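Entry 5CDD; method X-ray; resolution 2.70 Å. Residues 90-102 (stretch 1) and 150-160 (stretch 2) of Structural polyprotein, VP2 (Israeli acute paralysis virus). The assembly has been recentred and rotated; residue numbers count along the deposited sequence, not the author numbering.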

# COMPACT_ATOMS: atom_id res chain seq x y z
N ARG C 90 -0.53 -41.39 56.83
CA ARG C 90 -1.02 -40.42 55.86
C ARG C 90 -1.57 -41.12 54.62
O ARG C 90 -0.95 -42.04 54.09
CB ARG C 90 0.09 -39.45 55.46
CG ARG C 90 -0.37 -38.39 54.48
CD ARG C 90 0.66 -37.29 54.28
NE ARG C 90 0.90 -36.51 55.49
CZ ARG C 90 1.33 -35.25 55.49
NH1 ARG C 90 1.56 -34.63 54.34
NH2 ARG C 90 1.54 -34.61 56.63
N MET C 91 -2.74 -40.68 54.16
CA MET C 91 -3.38 -41.27 52.99
C MET C 91 -3.62 -40.25 51.89
O MET C 91 -3.40 -39.05 52.08
CB MET C 91 -4.71 -41.90 53.40
CG MET C 91 -4.62 -42.74 54.65
SD MET C 91 -6.05 -43.77 54.90
CE MET C 91 -5.39 -45.35 54.36
N TYR C 92 -4.08 -40.73 50.74
CA TYR C 92 -4.35 -39.85 49.61
C TYR C 92 -5.70 -40.15 48.98
O TYR C 92 -5.98 -41.28 48.58
CB TYR C 92 -3.25 -40.01 48.56
CG TYR C 92 -3.23 -38.93 47.50
CD1 TYR C 92 -3.03 -37.60 47.84
CD2 TYR C 92 -3.39 -39.25 46.15
CE1 TYR C 92 -2.99 -36.60 46.87
CE2 TYR C 92 -3.36 -38.25 45.16
CZ TYR C 92 -3.16 -36.93 45.53
OH TYR C 92 -3.11 -35.95 44.57
N LEU C 93 -6.55 -39.13 48.91
CA LEU C 93 -7.87 -39.27 48.31
C LEU C 93 -7.84 -38.64 46.93
O LEU C 93 -7.72 -37.42 46.80
CB LEU C 93 -8.92 -38.57 49.18
CG LEU C 93 -10.38 -38.67 48.71
CD1 LEU C 93 -10.85 -40.12 48.81
CD2 LEU C 93 -11.25 -37.77 49.57
N ALA C 94 -7.93 -39.46 45.89
CA ALA C 94 -7.90 -38.97 44.52
C ALA C 94 -9.04 -39.53 43.69
O ALA C 94 -9.64 -40.55 44.05
CB ALA C 94 -6.57 -39.33 43.88
N TYR C 95 -9.36 -38.86 42.59
CA TYR C 95 -10.43 -39.31 41.71
C TYR C 95 -9.90 -39.47 40.28
O TYR C 95 -8.90 -38.86 39.91
CB TYR C 95 -11.61 -38.32 41.74
CG TYR C 95 -11.38 -37.00 41.05
CD1 TYR C 95 -11.44 -36.89 39.66
CD2 TYR C 95 -11.12 -35.84 41.78
CE1 TYR C 95 -11.27 -35.67 39.02
CE2 TYR C 95 -10.94 -34.61 41.16
CZ TYR C 95 -11.01 -34.53 39.77
OH TYR C 95 -10.84 -33.32 39.14
N SER C 96 -10.59 -40.29 39.50
CA SER C 96 -10.18 -40.55 38.12
C SER C 96 -11.39 -40.68 37.20
O SER C 96 -12.12 -41.67 37.25
CB SER C 96 -9.35 -41.83 38.06
OG SER C 96 -8.97 -42.14 36.74
N PRO C 97 -11.62 -39.68 36.33
CA PRO C 97 -12.76 -39.70 35.40
C PRO C 97 -12.70 -40.90 34.45
O PRO C 97 -11.67 -41.16 33.82
CB PRO C 97 -12.62 -38.38 34.65
CG PRO C 97 -11.98 -37.48 35.67
CD PRO C 97 -10.93 -38.38 36.27
N TYR C 98 -13.80 -41.64 34.36
CA TYR C 98 -13.88 -42.81 33.48
C TYR C 98 -12.69 -43.73 33.64
O TYR C 98 -12.20 -44.31 32.67
CB TYR C 98 -13.97 -42.34 32.02
CG TYR C 98 -15.23 -41.58 31.70
CD1 TYR C 98 -16.42 -42.24 31.42
CD2 TYR C 98 -15.24 -40.18 31.71
CE1 TYR C 98 -17.59 -41.54 31.15
CE2 TYR C 98 -16.41 -39.47 31.45
CZ TYR C 98 -17.58 -40.15 31.17
OH TYR C 98 -18.74 -39.45 30.91
N ASP C 99 -12.21 -43.89 34.88
CA ASP C 99 -11.06 -44.74 35.15
C ASP C 99 -11.28 -46.18 34.70
O ASP C 99 -10.33 -46.89 34.37
CB ASP C 99 -10.73 -44.72 36.64
CG ASP C 99 -9.41 -45.41 36.94
OD1 ASP C 99 -8.35 -44.84 36.60
OD2 ASP C 99 -9.44 -46.52 37.50
N ASP C 100 -12.54 -46.60 34.70
CA ASP C 100 -12.89 -47.96 34.32
C ASP C 100 -13.45 -48.05 32.90
O ASP C 100 -13.86 -49.12 32.45
CB ASP C 100 -13.93 -48.51 35.30
CG ASP C 100 -15.15 -47.61 35.43
OD1 ASP C 100 -14.98 -46.42 35.76
OD2 ASP C 100 -16.28 -48.09 35.19
N LYS C 101 -13.46 -46.92 32.19
CA LYS C 101 -13.99 -46.88 30.83
C LYS C 101 -12.89 -46.57 29.81
O LYS C 101 -13.18 -46.17 28.69
CB LYS C 101 -15.08 -45.82 30.73
CG LYS C 101 -16.18 -45.93 31.77
CD LYS C 101 -17.08 -47.12 31.53
CE LYS C 101 -18.23 -47.14 32.54
NZ LYS C 101 -19.06 -45.90 32.50
N VAL C 102 -11.64 -46.77 30.20
CA VAL C 102 -10.52 -46.50 29.31
C VAL C 102 -9.51 -47.64 29.29
O VAL C 102 -9.59 -48.56 30.10
CB VAL C 102 -9.77 -45.20 29.71
CG1 VAL C 102 -10.70 -44.01 29.58
CG2 VAL C 102 -9.24 -45.33 31.13
N GLY C 150 -28.89 -44.92 34.43
CA GLY C 150 -27.92 -45.20 35.48
C GLY C 150 -26.74 -46.09 35.16
O GLY C 150 -26.29 -46.85 36.02
N THR C 151 -26.22 -46.02 33.94
CA THR C 151 -25.06 -46.82 33.56
C THR C 151 -23.94 -45.90 33.11
O THR C 151 -22.98 -46.32 32.46
CB THR C 151 -25.37 -47.79 32.41
OG1 THR C 151 -25.82 -47.05 31.27
CG2 THR C 151 -26.44 -48.78 32.84
N GLU C 152 -24.07 -44.63 33.48
CA GLU C 152 -23.10 -43.64 33.06
C GLU C 152 -22.20 -43.03 34.13
O GLU C 152 -21.83 -41.87 34.00
CB GLU C 152 -23.85 -42.52 32.33
CG GLU C 152 -24.66 -42.98 31.12
CD GLU C 152 -25.48 -41.87 30.50
OE1 GLU C 152 -26.21 -42.14 29.52
OE2 GLU C 152 -25.41 -40.72 30.99
N ASP C 153 -21.82 -43.78 35.16
CA ASP C 153 -20.94 -43.19 36.16
C ASP C 153 -19.68 -42.73 35.45
O ASP C 153 -19.01 -43.51 34.78
CB ASP C 153 -20.60 -44.20 37.27
CG ASP C 153 -21.72 -44.34 38.28
OD1 ASP C 153 -22.32 -43.32 38.67
OD2 ASP C 153 -21.98 -45.48 38.71
N PHE C 154 -19.37 -41.44 35.60
CA PHE C 154 -18.23 -40.85 34.93
C PHE C 154 -16.96 -40.62 35.74
O PHE C 154 -15.96 -40.14 35.20
CB PHE C 154 -18.66 -39.53 34.30
CG PHE C 154 -19.40 -38.63 35.24
CD1 PHE C 154 -18.73 -37.93 36.24
CD2 PHE C 154 -20.78 -38.51 35.16
CE1 PHE C 154 -19.42 -37.11 37.13
CE2 PHE C 154 -21.49 -37.70 36.05
CZ PHE C 154 -20.80 -37.00 37.04
N VAL C 155 -16.97 -40.95 37.02
CA VAL C 155 -15.77 -40.74 37.83
C VAL C 155 -15.65 -41.74 38.97
O VAL C 155 -16.65 -42.11 39.60
CB VAL C 155 -15.73 -39.30 38.39
CG1 VAL C 155 -16.95 -39.05 39.27
CG2 VAL C 155 -14.45 -39.08 39.18
N GLN C 156 -14.43 -42.19 39.23
CA GLN C 156 -14.16 -43.15 40.30
C GLN C 156 -13.35 -42.48 41.40
O GLN C 156 -12.37 -41.80 41.13
CB GLN C 156 -13.37 -44.34 39.76
CG GLN C 156 -14.06 -45.09 38.64
CD GLN C 156 -15.45 -45.55 39.02
OE1 GLN C 156 -15.62 -46.26 40.02
NE2 GLN C 156 -16.44 -45.16 38.24
N LEU C 157 -13.78 -42.67 42.65
CA LEU C 157 -13.09 -42.08 43.79
C LEU C 157 -12.33 -43.18 44.53
O LEU C 157 -12.86 -44.26 44.76
CB LEU C 157 -14.10 -41.41 44.72
CG LEU C 157 -13.52 -40.66 45.92
CD1 LEU C 157 -12.53 -39.61 45.44
CD2 LEU C 157 -14.64 -40.01 46.70
N TYR C 158 -11.08 -42.89 44.90
CA TYR C 158 -10.25 -43.86 45.59
C TYR C 158 -9.58 -43.29 46.84
O TYR C 158 -9.28 -42.10 46.92
CB TYR C 158 -9.16 -44.37 44.65
CG TYR C 158 -9.67 -45.19 43.47
CD1 TYR C 158 -10.16 -46.48 43.66
CD2 TYR C 158 -9.65 -44.67 42.18
CE1 TYR C 158 -10.62 -47.24 42.58
CE2 TYR C 158 -10.12 -45.41 41.10
CZ TYR C 158 -10.60 -46.70 41.30
OH TYR C 158 -11.06 -47.44 40.24
N LEU C 159 -9.34 -44.16 47.82
CA LEU C 159 -8.67 -43.79 49.06
C LEU C 159 -7.46 -44.71 49.21
O LEU C 159 -7.60 -45.89 49.55
CB LEU C 159 -9.61 -43.96 50.26
CG LEU C 159 -9.02 -43.59 51.63
CD1 LEU C 159 -8.57 -42.13 51.62
CD2 LEU C 159 -10.06 -43.82 52.71
N PHE C 160 -6.28 -44.17 48.95
CA PHE C 160 -5.04 -44.93 49.02
C PHE C 160 -4.17 -44.60 50.23
O PHE C 160 -4.15 -43.46 50.70
CB PHE C 160 -4.19 -44.68 47.77
CG PHE C 160 -4.86 -45.08 46.48
CD1 PHE C 160 -5.00 -46.42 46.15
CD2 PHE C 160 -5.31 -44.11 45.59
CE1 PHE C 160 -5.57 -46.80 44.93
CE2 PHE C 160 -5.88 -44.47 44.38
CZ PHE C 160 -6.02 -45.82 44.05

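Residues 90-97 and 155-160 form two neighbouring antiparallel strands. Their axes approach to 4.5 Å, and their N-to-C directions differ by 160°. Together the two stretches bury 915 Å² against each other, both sides summed.

The backbone pairing is regular. Tyr92, Ala94 and Ser96 face Phe160, Tyr158 and Gln156 as hydrogen-bonded pairs, so each of these residues uses both its N and its O. Tyr92 N donates to Phe160 O at 2.7 Å, and Phe160 N donates to Tyr92 O at 2.9 Å. Ala94 N donates to Tyr158 O at 3.1 Å, and Tyr158 N returns the bond to Ala94 O at 2.9 Å. Ser96 N reaches Gln156 O at 2.8 Å, while Gln156 N reaches Ser96 O at 3.1 Å. The pattern runs one step past the first strand: Tyr98 N donates to Phe154 O at 2.8 Å.

Leu93, Tyr95 and Pro97 lie opposite Leu159, Leu157 and Val155 as non-hydrogen-bonded pairs. Here the backbones draw closer, down to 4.0 Å between Pro97 CA and Val155 CA. Proline fits such a position because it has no amide hydrogen to offer. Carbonyls across the gap also receive CA-H contacts. Tyr95 CA lies 3.2 Å from Gln156 O, and Pro97 CA lies 3.2 Å from Phe154 O. Both carbonyls already accept an amide hydrogen bond from the next residue, Ser96 N and Tyr98 N respectively.

The side chains of these non-hydrogen-bonded pairs share one face of the sheet, and their contacts are apolar. Leu93 CD1 sits 3.8 Å from Leu157 CD1 and 4.1 Å from Leu159 CD1. Tyr95 CB lies 4.0 Å from Leu157 CD1, and Tyr95 CD1 lies 3.8 Å from Val155 CG2. The Tyr95 hydroxyl is satisfied elsewhere in the structure.

The other face carries Tyr92, Ala94 and Ser96 with Phe160, Tyr158 and Gln156. Near the turn, Ser96 and Tyr158 from this face meet Asp99, and Gln156 comes close to Asp100. The Tyr92 hydroxyl lies far from them and is satisfied elsewhere in the structure. Ser96 OG donates to Asp99 OD1 at 2.8 Å, within the first stretch. Ser96 O accepts from Asp99 N at 3.2 Å as well as from Gln156 N. Tyr158 OH donates a weak hydrogen bond to Asp99 OD2 at 3.3 Å. The carboxylate of Asp99 thus has an acceptor oxygen for each hydroxyl. Asp100 OD1 comes within 3.1 Å of Gln156 NE2, but the angle is poor and no hydrogen bond results. That amide nitrogen is satisfied elsewhere in the structure.

Tyr98 to Lys101 form a type I beta turn, closed by Lys101 N donating to Tyr98 O at 2.9 Å. The Tyr98 ring packs on the second stretch, with Tyr98 CZ 3.4 Å from Phe154 CB. Phe154 O lies over one face of this ring. Lys101 NZ donates a weak hydrogen bond to Asp153 O at 3.3 Å. It thus ties the turn to the loop before the second strand through a backbone carbonyl.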